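Succinate dehydrogenase subunit A (Mycolicibacterium smegmatis, PDB 7D6V) probably oxidises succinate to fumarate as the FAD-bearing flavoprotein subunit of the Sdh1 complex, passing electrons to its iron-sulfur subunit. Local coordinates at residues I212-S220 / H485-V496; I505-K516 / L544-L555. All coordinates share one frame; numbering follows the deposited sequence.

Contact 1 of 2, residues I212-S220 / H485-V496. With FAD (flavin-adenine dinucleotide), chain D.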
loop_
_atom_site.group_PDB
_atom_site.type_symbol
_atom_site.label_atom_id
_atom_site.label_comp_id
_atom_site.label_asym_id
_atom_site.label_seq_id
_atom_site.Cartn_x
_atom_site.Cartn_y
_atom_site.Cartn_z
ATOM N N ILE A 212 -20.869 -3.330 2.867
ATOM C CA ILE A 212 -21.812 -3.980 1.961
ATOM C C ILE A 212 -21.748 -3.374 0.563
ATOM O O ILE A 212 -22.716 -3.450 -0.199
ATOM C CB ILE A 212 -23.246 -3.880 2.513
ATOM C CG1 ILE A 212 -23.680 -2.415 2.594
ATOM C CG2 ILE A 212 -23.344 -4.527 3.880
ATOM C CD1 ILE A 212 -25.157 -2.203 2.400
ATOM N N GLY A 213 -20.607 -2.787 0.204
ATOM C CA GLY A 213 -20.560 -1.922 -0.963
ATOM C C GLY A 213 -20.622 -2.624 -2.305
ATOM O O GLY A 213 -20.847 -1.961 -3.320
ATOM N N LYS A 214 -20.434 -3.942 -2.342
ATOM C CA LYS A 214 -20.474 -4.655 -3.614
ATOM C C LYS A 214 -21.887 -4.911 -4.113
ATOM O O LYS A 214 -22.048 -5.490 -5.191
ATOM C CB LYS A 214 -19.718 -5.982 -3.515
ATOM C CG LYS A 214 -18.221 -5.821 -3.389
ATOM C CD LYS A 214 -17.715 -4.705 -4.290
ATOM C CE LYS A 214 -17.120 -5.246 -5.575
ATOM N NZ LYS A 214 -16.293 -4.222 -6.268
ATOM N N SER A 215 -22.908 -4.507 -3.363
ATOM C CA SER A 215 -24.278 -4.600 -3.843
ATOM C C SER A 215 -24.652 -3.455 -4.773
ATOM O O SER A 215 -25.745 -3.477 -5.346
ATOM C CB SER A 215 -25.248 -4.632 -2.663
ATOM O OG SER A 215 -24.911 -5.660 -1.752
ATOM N N PHE A 216 -23.780 -2.465 -4.934
ATOM C CA PHE A 216 -24.066 -1.271 -5.711
ATOM C C PHE A 216 -23.136 -1.201 -6.914
ATOM O O PHE A 216 -21.977 -1.615 -6.848
ATOM C CB PHE A 216 -23.913 -0.009 -4.856
ATOM C CG PHE A 216 -25.013 0.173 -3.858
ATOM C CD1 PHE A 216 -24.999 -0.517 -2.659
ATOM C CD2 PHE A 216 -26.066 1.028 -4.117
ATOM C CE1 PHE A 216 -26.009 -0.360 -1.743
ATOM C CE2 PHE A 216 -27.080 1.189 -3.202
ATOM C CZ PHE A 216 -27.052 0.496 -2.015
ATOM N N LYS A 217 -23.664 -0.671 -8.019
ATOM C CA LYS A 217 -22.897 -0.626 -9.259
ATOM C C LYS A 217 -21.682 0.281 -9.129
ATOM O O LYS A 217 -20.586 -0.072 -9.578
ATOM C CB LYS A 217 -23.790 -0.166 -10.409
ATOM C CG LYS A 217 -23.133 -0.245 -11.767
ATOM C CD LYS A 217 -24.093 0.169 -12.860
ATOM C CE LYS A 217 -23.432 0.117 -14.221
ATOM N NZ LYS A 217 -24.409 0.368 -15.311
ATOM N N VAL A 218 -21.850 1.450 -8.520
ATOM C CA VAL A 218 -20.764 2.401 -8.320
ATOM C C VAL A 218 -20.455 2.447 -6.832
ATOM O O VAL A 218 -21.321 2.795 -6.022
ATOM C CB VAL A 218 -21.121 3.795 -8.855
ATOM C CG1 VAL A 218 -19.883 4.667 -8.921
ATOM C CG2 VAL A 218 -21.766 3.685 -10.220
ATOM N N SER A 219 -19.224 2.100 -6.476
ATOM C CA SER A 219 -18.829 2.024 -5.079
ATOM C C SER A 219 -17.315 2.093 -4.989
ATOM O O SER A 219 -16.606 1.728 -5.928
ATOM C CB SER A 219 -19.345 0.739 -4.425
ATOM O OG SER A 219 -19.108 0.747 -3.033
ATOM N N SER A 220 -16.832 2.561 -3.842
ATOM C CA SER A 220 -15.407 2.641 -3.560
ATOM C C SER A 220 -14.899 1.442 -2.773
ATOM O O SER A 220 -13.743 1.444 -2.340
ATOM C CB SER A 220 -15.094 3.929 -2.800
ATOM O OG SER A 220 -15.777 3.966 -1.563
ATOM N N HIS A 485 -25.247 -10.982 -10.332
ATOM C CA HIS A 485 -24.604 -9.940 -9.542
ATOM C C HIS A 485 -24.725 -8.581 -10.218
ATOM O O HIS A 485 -25.012 -7.575 -9.559
ATOM C CB HIS A 485 -23.138 -10.294 -9.305
ATOM C CG HIS A 485 -22.415 -9.317 -8.433
ATOM N ND1 HIS A 485 -21.070 -9.055 -8.567
ATOM C CD2 HIS A 485 -22.851 -8.541 -7.413
ATOM C CE1 HIS A 485 -20.707 -8.160 -7.667
ATOM N NE2 HIS A 485 -21.769 -7.832 -6.955
ATOM N N ALA A 486 -24.507 -8.534 -11.534
ATOM C CA ALA A 486 -24.629 -7.274 -12.260
ATOM C C ALA A 486 -26.057 -6.745 -12.216
ATOM O O ALA A 486 -26.273 -5.537 -12.061
ATOM C CB ALA A 486 -24.168 -7.455 -13.703
ATOM N N GLU A 487 -27.046 -7.631 -12.356
ATOM C CA GLU A 487 -28.435 -7.184 -12.292
ATOM C C GLU A 487 -28.774 -6.631 -10.914
ATOM O O GLU A 487 -29.445 -5.597 -10.798
ATOM C CB GLU A 487 -29.375 -8.327 -12.665
ATOM C CG GLU A 487 -29.222 -8.786 -14.100
ATOM C CD GLU A 487 -30.330 -9.716 -14.535
ATOM O OE1 GLU A 487 -31.296 -9.890 -13.766
ATOM O OE2 GLU A 487 -30.236 -10.273 -15.649
ATOM N N LEU A 488 -28.310 -7.301 -9.855
ATOM C CA LEU A 488 -28.524 -6.784 -8.507
ATOM C C LEU A 488 -27.875 -5.421 -8.330
ATOM O O LEU A 488 -28.473 -4.509 -7.745
ATOM C CB LEU A 488 -27.978 -7.763 -7.470
ATOM C CG LEU A 488 -27.900 -7.205 -6.046
ATOM C CD1 LEU A 488 -29.280 -7.102 -5.436
ATOM C CD2 LEU A 488 -26.993 -8.049 -5.175
ATOM N N GLN A 489 -26.643 -5.267 -8.818
ATOM C CA GLN A 489 -25.943 -3.999 -8.667
ATOM C C GLN A 489 -26.679 -2.877 -9.382
ATOM O O GLN A 489 -26.843 -1.782 -8.831
ATOM C CB GLN A 489 -24.518 -4.129 -9.192
ATOM C CG GLN A 489 -23.594 -4.876 -8.260
ATOM C CD GLN A 489 -22.152 -4.789 -8.689
ATOM O OE1 GLN A 489 -21.821 -5.048 -9.842
ATOM N NE2 GLN A 489 -21.281 -4.421 -7.761
ATOM N N GLN A 490 -27.145 -3.137 -10.606
ATOM C CA GLN A 490 -27.884 -2.121 -11.345
ATOM C C GLN A 490 -29.178 -1.751 -10.632
ATOM O O GLN A 490 -29.512 -0.566 -10.515
ATOM C CB GLN A 490 -28.176 -2.608 -12.763
ATOM C CG GLN A 490 -28.801 -1.554 -13.665
ATOM C CD GLN A 490 -27.863 -0.402 -13.955
ATOM O OE1 GLN A 490 -26.981 -0.505 -14.804
ATOM N NE2 GLN A 490 -28.044 0.705 -13.245
ATOM N N SER A 491 -29.918 -2.749 -10.144
ATOM C CA SER A 491 -31.185 -2.461 -9.478
ATOM C C SER A 491 -30.975 -1.648 -8.207
ATOM O O SER A 491 -31.708 -0.685 -7.950
ATOM C CB SER A 491 -31.913 -3.765 -9.168
ATOM O OG SER A 491 -32.165 -4.489 -10.357
ATOM N N MET A 492 -29.972 -2.010 -7.403
ATOM C CA MET A 492 -29.722 -1.264 -6.175
ATOM C C MET A 492 -29.238 0.148 -6.469
ATOM O O MET A 492 -29.644 1.097 -5.791
ATOM C CB MET A 492 -28.718 -2.003 -5.292
ATOM C CG MET A 492 -29.209 -3.346 -4.796
ATOM S SD MET A 492 -30.664 -3.176 -3.749
ATOM C CE MET A 492 -29.939 -2.474 -2.272
ATOM N N ASN A 493 -28.376 0.314 -7.473
ATOM C CA ASN A 493 -27.911 1.653 -7.816
ATOM C C ASN A 493 -29.058 2.527 -8.308
ATOM O O ASN A 493 -29.144 3.707 -7.951
ATOM C CB ASN A 493 -26.811 1.570 -8.871
ATOM C CG ASN A 493 -25.838 2.724 -8.787
ATOM O OD1 ASN A 493 -25.043 2.813 -7.853
ATOM N ND2 ASN A 493 -25.896 3.616 -9.764
ATOM N N ASP A 494 -29.947 1.969 -9.130
ATOM C CA ASP A 494 -31.027 2.768 -9.699
ATOM C C ASP A 494 -32.077 3.126 -8.654
ATOM O O ASP A 494 -32.479 4.287 -8.539
ATOM C CB ASP A 494 -31.674 2.020 -10.864
ATOM C CG ASP A 494 -30.751 1.885 -12.051
ATOM O OD1 ASP A 494 -29.544 2.165 -11.906
ATOM O OD2 ASP A 494 -31.233 1.496 -13.134
ATOM N N LEU A 495 -32.536 2.142 -7.880
ATOM C CA LEU A 495 -33.740 2.328 -7.084
ATOM C C LEU A 495 -33.476 2.567 -5.604
ATOM O O LEU A 495 -34.395 2.978 -4.891
ATOM C CB LEU A 495 -34.671 1.124 -7.258
ATOM C CG LEU A 495 -34.893 0.718 -8.719
ATOM C CD1 LEU A 495 -35.696 -0.558 -8.825
ATOM C CD2 LEU A 495 -35.571 1.833 -9.492
ATOM N N VAL A 496 -32.263 2.322 -5.119
ATOM C CA VAL A 496 -31.881 2.657 -3.747
ATOM C C VAL A 496 -30.588 3.462 -3.858
ATOM O O VAL A 496 -29.486 2.909 -3.819
ATOM C CB VAL A 496 -31.695 1.418 -2.867
ATOM C CG1 VAL A 496 -31.207 1.807 -1.487
ATOM C CG2 VAL A 496 -32.986 0.621 -2.780
HETATM P PA FAD D . -12.080 -4.143 7.023
HETATM O O1A FAD D . -10.707 -4.056 7.579
HETATM O O2A FAD D . -12.449 -3.298 5.866
HETATM O O5B FAD D . -12.300 -5.655 6.561
HETATM C C5B FAD D . -13.007 -6.617 7.323
HETATM C C4B FAD D . -12.280 -7.950 7.273
HETATM O O4B FAD D . -13.210 -9.024 7.357
HETATM C C3B FAD D . -11.506 -8.189 5.999
HETATM O O3B FAD D . -10.253 -8.744 6.368
HETATM C C2B FAD D . -12.293 -9.244 5.267
HETATM O O2B FAD D . -11.475 -10.074 4.452
HETATM C C1B FAD D . -12.883 -10.024 6.405
HETATM N N9A FAD D . -14.086 -10.758 5.982
HETATM C C8A FAD D . -15.187 -10.236 5.443
HETATM N N7A FAD D . -16.091 -11.197 5.182
HETATM C C5A FAD D . -15.560 -12.364 5.557
HETATM C C6A FAD D . -15.972 -13.775 5.562
HETATM N N6A FAD D . -17.173 -14.154 5.100
HETATM N N1A FAD D . -15.109 -14.677 6.044
HETATM C C2A FAD D . -13.909 -14.333 6.517
HETATM N N3A FAD D . -13.471 -13.076 6.542
HETATM C C4A FAD D . -14.237 -12.067 6.086
HETATM N N1 FAD D . -12.606 6.050 7.248
HETATM C C2 FAD D . -11.991 7.092 7.841
HETATM O O2 FAD D . -12.219 7.308 9.035
HETATM N N3 FAD D . -11.148 7.905 7.204
HETATM C C4 FAD D . -10.856 7.744 5.921
HETATM O O4 FAD D . -10.069 8.511 5.351
HETATM C C4X FAD D . -11.482 6.633 5.186
HETATM N N5 FAD D . -11.228 6.413 3.887
HETATM C C5X FAD D . -11.813 5.387 3.250
HETATM C C6 FAD D . -11.537 5.173 1.909
HETATM C C7 FAD D . -12.137 4.122 1.242
HETATM C C7M FAD D . -11.849 3.881 -0.210
HETATM C C8 FAD D . -13.070 3.230 1.960
HETATM C C8M FAD D . -13.720 2.089 1.236
HETATM C C9 FAD D . -13.347 3.436 3.298
HETATM C C9A FAD D . -12.749 4.486 3.964
HETATM N N10 FAD D . -13.029 4.699 5.316
HETATM C C10 FAD D . -12.400 5.772 5.951
HETATM C "C1'" FAD D . -13.935 3.820 6.047
HETATM C "C2'" FAD D . -13.123 2.875 6.925
HETATM O "O2'" FAD D . -11.918 2.502 6.262
HETATM C "C3'" FAD D . -13.868 1.590 7.238
HETATM O "O3'" FAD D . -15.008 1.907 8.025
HETATM C "C4'" FAD D . -12.984 0.636 8.024
HETATM O "O4'" FAD D . -11.841 0.296 7.252
HETATM C "C5'" FAD D . -13.700 -0.648 8.392
HETATM O "O5'" FAD D . -12.731 -1.536 8.929
HETATM P P FAD D . -13.094 -2.991 9.468
HETATM O O1P FAD D . -11.943 -3.450 10.291
HETATM O O2P FAD D . -14.446 -2.971 10.085
HETATM O O3P FAD D . -13.197 -3.903 8.147
#
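His485 and Gln489, one turn apart on their helix, both reach the backbone carbonyl of Lys214. His485 NE2 donates to Lys214 O at 2.9 Å, nearly straight (161°), with the oxygen at the edge of the imidazole and in its plane. Gln489 NE2 also lies 2.9 Å from Lys214 O, but it comes from the opposite face of the carbonyl plane and its bond is more bent (131°). Two donors thus grip one oxygen in the middle of the short 3-10 segment 213-215.

The CB of Phe216 points away from the helix, but its ring reaches Met492 and Val496 at the helix end. Met492 CB sits over one ring face, a CH-pi contact 4.3 Å from the centroid. At the ring edge, in plane, Phe216 CE2 meets Val496 O. Lys217 is fully extended and lies alongside Gln490, pointing the same way. Lys217 NZ donates to Gln490 OE1 at 2.8 Å.

The contact holds a loop of the FAD-binding region, after strand 204-206, against helix 481-495 at the start of the fumarate reductase C-terminal region. Ser220 lines the FAD pocket. Strand 383-395 packs on Phe216 and Val218, helix 502-518 on Leu488, and helix 532-556 on Ser215 and His485.

Contact 2 of 2, residues I505-K516 / L544-L555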
loop_
_atom_site.group_PDB
_atom_site.type_symbol
_atom_site.label_atom_id
_atom_site.label_comp_id
_atom_site.label_asym_id
_atom_site.label_seq_id
_atom_site.Cartn_x
_atom_site.Cartn_y
_atom_site.Cartn_z
ATOM N N ILE A 505 -38.530 2.291 -4.514
ATOM C CA ILE A 505 -38.175 1.304 -3.499
ATOM C C ILE A 505 -39.090 0.089 -3.594
ATOM O O ILE A 505 -38.645 -1.057 -3.442
ATOM C CB ILE A 505 -38.217 1.932 -2.095
ATOM C CG1 ILE A 505 -37.212 3.074 -1.982
ATOM C CG2 ILE A 505 -37.895 0.894 -1.044
ATOM C CD1 ILE A 505 -37.503 4.010 -0.835
ATOM N N GLN A 506 -40.382 0.316 -3.840
ATOM C CA GLN A 506 -41.302 -0.805 -3.996
ATOM C C GLN A 506 -40.928 -1.658 -5.200
ATOM O O GLN A 506 -40.960 -2.892 -5.132
ATOM C CB GLN A 506 -42.735 -0.293 -4.122
ATOM C CG GLN A 506 -43.780 -1.375 -3.983
ATOM C CD GLN A 506 -43.809 -1.973 -2.595
ATOM O OE1 GLN A 506 -44.096 -1.284 -1.617
ATOM N NE2 GLN A 506 -43.505 -3.261 -2.498
ATOM N N GLU A 507 -40.561 -1.016 -6.311
ATOM C CA GLU A 507 -40.118 -1.757 -7.487
ATOM C C GLU A 507 -38.824 -2.513 -7.208
ATOM O O GLU A 507 -38.630 -3.630 -7.699
ATOM C CB GLU A 507 -39.945 -0.802 -8.664
ATOM C CG GLU A 507 -39.378 -1.438 -9.915
ATOM C CD GLU A 507 -38.927 -0.406 -10.928
ATOM O OE1 GLU A 507 -39.125 0.801 -10.673
ATOM O OE2 GLU A 507 -38.371 -0.799 -11.975
ATOM N N ALA A 508 -37.927 -1.918 -6.420
ATOM C CA ALA A 508 -36.696 -2.604 -6.047
ATOM C C ALA A 508 -36.990 -3.864 -5.250
ATOM O O ALA A 508 -36.381 -4.909 -5.487
ATOM C CB ALA A 508 -35.790 -1.668 -5.249
ATOM N N LEU A 509 -37.923 -3.787 -4.301
ATOM C CA LEU A 509 -38.313 -4.983 -3.558
ATOM C C LEU A 509 -38.951 -6.020 -4.476
ATOM O O LEU A 509 -38.665 -7.224 -4.372
ATOM C CB LEU A 509 -39.267 -4.605 -2.425
ATOM C CG LEU A 509 -38.625 -3.963 -1.194
ATOM C CD1 LEU A 509 -39.682 -3.370 -0.288
ATOM C CD2 LEU A 509 -37.780 -4.971 -0.442
ATOM N N ASP A 510 -39.813 -5.567 -5.389
ATOM C CA ASP A 510 -40.499 -6.487 -6.290
ATOM C C ASP A 510 -39.514 -7.235 -7.175
ATOM O O ASP A 510 -39.670 -8.440 -7.405
ATOM C CB ASP A 510 -41.512 -5.728 -7.144
ATOM C CG ASP A 510 -42.647 -5.150 -6.324
ATOM O OD1 ASP A 510 -42.823 -5.583 -5.165
ATOM O OD2 ASP A 510 -43.360 -4.261 -6.834
ATOM N N ARG A 511 -38.495 -6.546 -7.688
ATOM C CA ARG A 511 -37.521 -7.236 -8.521
ATOM C C ARG A 511 -36.455 -7.955 -7.705
ATOM O O ARG A 511 -35.819 -8.874 -8.225
ATOM C CB ARG A 511 -36.872 -6.269 -9.514
ATOM C CG ARG A 511 -36.121 -5.117 -8.908
ATOM C CD ARG A 511 -35.360 -4.365 -9.987
ATOM N NE ARG A 511 -36.237 -3.780 -10.998
ATOM C CZ ARG A 511 -35.871 -2.815 -11.837
ATOM N NH1 ARG A 511 -34.642 -2.323 -11.791
ATOM N NH2 ARG A 511 -36.733 -2.342 -12.725
ATOM N N LEU A 512 -36.276 -7.601 -6.431
ATOM C CA LEU A 512 -35.445 -8.418 -5.555
ATOM C C LEU A 512 -36.076 -9.780 -5.319
ATOM O O LEU A 512 -35.362 -10.782 -5.219
ATOM C CB LEU A 512 -35.216 -7.709 -4.220
ATOM C CG LEU A 512 -34.027 -6.756 -4.103
ATOM C CD1 LEU A 512 -34.079 -6.005 -2.787
ATOM C CD2 LEU A 512 -32.723 -7.511 -4.226
ATOM N N GLN A 513 -37.405 -9.833 -5.221
ATOM C CA GLN A 513 -38.072 -11.129 -5.114
ATOM C C GLN A 513 -37.806 -11.997 -6.343
ATOM O O GLN A 513 -37.467 -13.180 -6.217
ATOM C CB GLN A 513 -39.572 -10.935 -4.904
ATOM C CG GLN A 513 -39.939 -10.408 -3.529
ATOM C CD GLN A 513 -39.742 -11.445 -2.440
ATOM O OE1 GLN A 513 -40.235 -12.568 -2.540
ATOM N NE2 GLN A 513 -39.018 -11.072 -1.392
ATOM N N GLU A 514 -37.933 -11.419 -7.541
ATOM C CA GLU A 514 -37.633 -12.161 -8.762
ATOM C C GLU A 514 -36.173 -12.583 -8.808
ATOM O O GLU A 514 -35.848 -13.693 -9.246
ATOM C CB GLU A 514 -37.973 -11.316 -9.990
ATOM C CG GLU A 514 -39.449 -11.021 -10.165
ATOM C CD GLU A 514 -40.261 -12.262 -10.471
ATOM O OE1 GLU A 514 -39.721 -13.183 -11.117
ATOM O OE2 GLU A 514 -41.441 -12.316 -10.069
ATOM N N LEU A 515 -35.276 -11.705 -8.368
ATOM C CA LEU A 515 -33.852 -11.989 -8.436
ATOM C C LEU A 515 -33.473 -13.124 -7.493
ATOM O O LEU A 515 -32.680 -14.003 -7.849
ATOM C CB LEU A 515 -33.086 -10.710 -8.112
ATOM C CG LEU A 515 -31.578 -10.601 -8.256
ATOM C CD1 LEU A 515 -31.196 -10.767 -9.707
ATOM C CD2 LEU A 515 -31.162 -9.247 -7.753
ATOM N N LYS A 516 -34.060 -13.149 -6.295
ATOM C CA LYS A 516 -33.795 -14.247 -5.376
ATOM C C LYS A 516 -34.503 -15.530 -5.788
ATOM O O LYS A 516 -34.060 -16.615 -5.396
ATOM C CB LYS A 516 -34.191 -13.860 -3.948
ATOM C CG LYS A 516 -35.675 -13.879 -3.670
ATOM C CD LYS A 516 -36.004 -13.094 -2.411
ATOM C CE LYS A 516 -35.696 -13.892 -1.163
ATOM N NZ LYS A 516 -36.242 -13.229 0.053
ATOM N N LEU A 544 -28.044 -10.585 -1.383
ATOM C CA LEU A 544 -29.491 -10.485 -1.552
ATOM C C LEU A 544 -30.189 -10.204 -0.228
ATOM O O LEU A 544 -31.102 -9.369 -0.166
ATOM C CB LEU A 544 -30.035 -11.767 -2.181
ATOM C CG LEU A 544 -29.737 -11.995 -3.665
ATOM C CD1 LEU A 544 -30.078 -13.420 -4.067
ATOM C CD2 LEU A 544 -30.490 -11.001 -4.525
ATOM N N LEU A 545 -29.773 -10.886 0.842
ATOM C CA LEU A 545 -30.383 -10.649 2.148
ATOM C C LEU A 545 -30.160 -9.209 2.609
ATOM O O LEU A 545 -31.092 -8.534 3.072
ATOM C CB LEU A 545 -29.821 -11.642 3.164
ATOM C CG LEU A 545 -30.526 -11.748 4.514
ATOM C CD1 LEU A 545 -31.960 -12.159 4.313
ATOM C CD2 LEU A 545 -29.809 -12.734 5.412
ATOM N N VAL A 546 -28.928 -8.716 2.465
ATOM C CA VAL A 546 -28.623 -7.358 2.904
ATOM C C VAL A 546 -29.373 -6.337 2.057
ATOM O O VAL A 546 -29.848 -5.317 2.571
ATOM C CB VAL A 546 -27.103 -7.124 2.878
ATOM C CG1 VAL A 546 -26.783 -5.653 3.044
ATOM C CG2 VAL A 546 -26.433 -7.935 3.971
ATOM N N SER A 547 -29.498 -6.590 0.750
ATOM C CA SER A 547 -30.242 -5.678 -0.110
ATOM C C SER A 547 -31.711 -5.617 0.284
ATOM O O SER A 547 -32.308 -4.534 0.307
ATOM C CB SER A 547 -30.095 -6.099 -1.570
ATOM O OG SER A 547 -28.732 -6.239 -1.920
ATOM N N GLU A 548 -32.312 -6.768 0.595
ATOM C CA GLU A 548 -33.698 -6.760 1.055
ATOM C C GLU A 548 -33.845 -5.951 2.338
ATOM O O GLU A 548 -34.789 -5.161 2.480
ATOM C CB GLU A 548 -34.193 -8.191 1.264
ATOM C CG GLU A 548 -35.705 -8.319 1.353
ATOM C CD GLU A 548 -36.152 -9.732 1.680
ATOM O OE1 GLU A 548 -37.305 -9.905 2.129
ATOM O OE2 GLU A 548 -35.353 -10.673 1.487
ATOM N N CYS A 549 -32.912 -6.126 3.278
ATOM C CA CYS A 549 -32.975 -5.370 4.526
ATOM C C CYS A 549 -32.885 -3.869 4.269
ATOM O O CYS A 549 -33.664 -3.080 4.822
ATOM C CB CYS A 549 -31.858 -5.819 5.467
ATOM S SG CYS A 549 -32.246 -7.271 6.447
ATOM N N VAL A 550 -31.935 -3.461 3.425
ATOM C CA VAL A 550 -31.740 -2.042 3.138
ATOM C C VAL A 550 -32.985 -1.453 2.488
ATOM O O VAL A 550 -33.450 -0.369 2.863
ATOM C CB VAL A 550 -30.496 -1.841 2.253
ATOM C CG1 VAL A 550 -30.430 -0.415 1.748
ATOM C CG2 VAL A 550 -29.239 -2.182 3.024
ATOM N N ALA A 551 -33.549 -2.164 1.508
ATOM C CA ALA A 551 -34.721 -1.652 0.809
ATOM C C ALA A 551 -35.917 -1.524 1.742
ATOM O O ALA A 551 -36.646 -0.526 1.692
ATOM C CB ALA A 551 -35.057 -2.552 -0.377
ATOM N N LYS A 552 -36.137 -2.517 2.606
ATOM C CA LYS A 552 -37.285 -2.446 3.503
ATOM C C LYS A 552 -37.126 -1.327 4.529
ATOM O O LYS A 552 -38.090 -0.607 4.822
ATOM C CB LYS A 552 -37.498 -3.792 4.190
ATOM C CG LYS A 552 -38.084 -4.840 3.272
ATOM C CD LYS A 552 -38.599 -6.034 4.045
ATOM C CE LYS A 552 -39.406 -6.947 3.144
ATOM N NZ LYS A 552 -40.140 -7.973 3.925
ATOM N N ALA A 553 -35.919 -1.153 5.075
ATOM C CA ALA A 553 -35.696 -0.048 6.002
ATOM C C ALA A 553 -35.912 1.299 5.321
ATOM O O ALA A 553 -36.554 2.197 5.887
ATOM C CB ALA A 553 -34.291 -0.134 6.593
ATOM N N ALA A 554 -35.393 1.453 4.098
ATOM C CA ALA A 554 -35.554 2.711 3.377
ATOM C C ALA A 554 -37.011 2.988 3.048
ATOM O O ALA A 554 -37.434 4.148 3.039
ATOM C CB ALA A 554 -34.717 2.694 2.100
ATOM N N LEU A 555 -37.792 1.945 2.770
ATOM C CA LEU A 555 -39.217 2.150 2.540
ATOM C C LEU A 555 -39.932 2.540 3.826
ATOM O O LEU A 555 -40.864 3.350 3.802
ATOM C CB LEU A 555 -39.847 0.891 1.949
ATOM C CG LEU A 555 -41.323 1.027 1.573
ATOM C CD1 LEU A 555 -41.477 1.854 0.309
ATOM C CD2 LEU A 555 -41.967 -0.332 1.410
#
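Helices 505-516 and 544-555 run antiparallel, their axes 9.5 Å apart at closest approach and 154° between directions. They form an antiparallel helix pair with knobs-into-holes packing, within the C-terminal region of the flavoprotein.

Two leucines of the first helix are the knobs. Leu509 enters a hole made by Glu548, Ala551, Lys552 and Leu555. Leu509 CD2 does most of the touching, 3.6 Å from Ala551 CB, and it also meets the aliphatic part of Lys552, whose chain crosses Leu509 at about a right angle. Leu512 fills the next hole, among Leu544, Ser547, Glu548 and Ala551. Leu512 CD2 lies 4.0 Å from Ser547 CB, while Leu512 CD1 faces the backbone between Ser547 and Glu548. The small Ala551 borders both holes.

At one end Ile505 crosses Leu555 at a slant. Ile505 CG2, anti to the backbone N, points at the second helix and lies 3.6 Å from Leu555 CB. At the other end Leu544 spreads its two methyls: Leu544 CD2 meets Leu515 CD2 at 3.7 Å, and Leu544 CD1 rests against Lys516 CA and CB.

Along one flank the contact is polar. Lys552 NZ makes a long ion pair with Glu548, but its hydrogen bond goes to Asp594 O. Asp594 also brings a like charge close to Glu548, which the lysines probably offset. Lys516 bends at chi3 (-78°) and crosses the extended Glu548 side chain. Lys516 NZ forms a salt bridge with Glu548 OE2 at 3.1 Å, approaching from above the carboxylate plane.

From the N terminus, the chain lays down four of the five strands of the parallel sheet, the last of them 204-206, and then enters loop 212-220. Contact 1 closes there only when helix 481-495 arrives, 265 residues later. It joins the FAD-binding region to the start of the C-terminal region. Contact 2 follows in series. Its segments 505-516 and 544-555, on helices 502-518 and 532-556, are only 28 residues apart at their closest ends. Neither contact nests in or crosses the other. The centres of contacts 1 and 2 lie about 12 Å apart. Helix 481-495 links them: Leu488 packs on Leu515, and Leu495 on Ala508. Helix 532-556 also reaches back to the loop, with Val546 against Ile212.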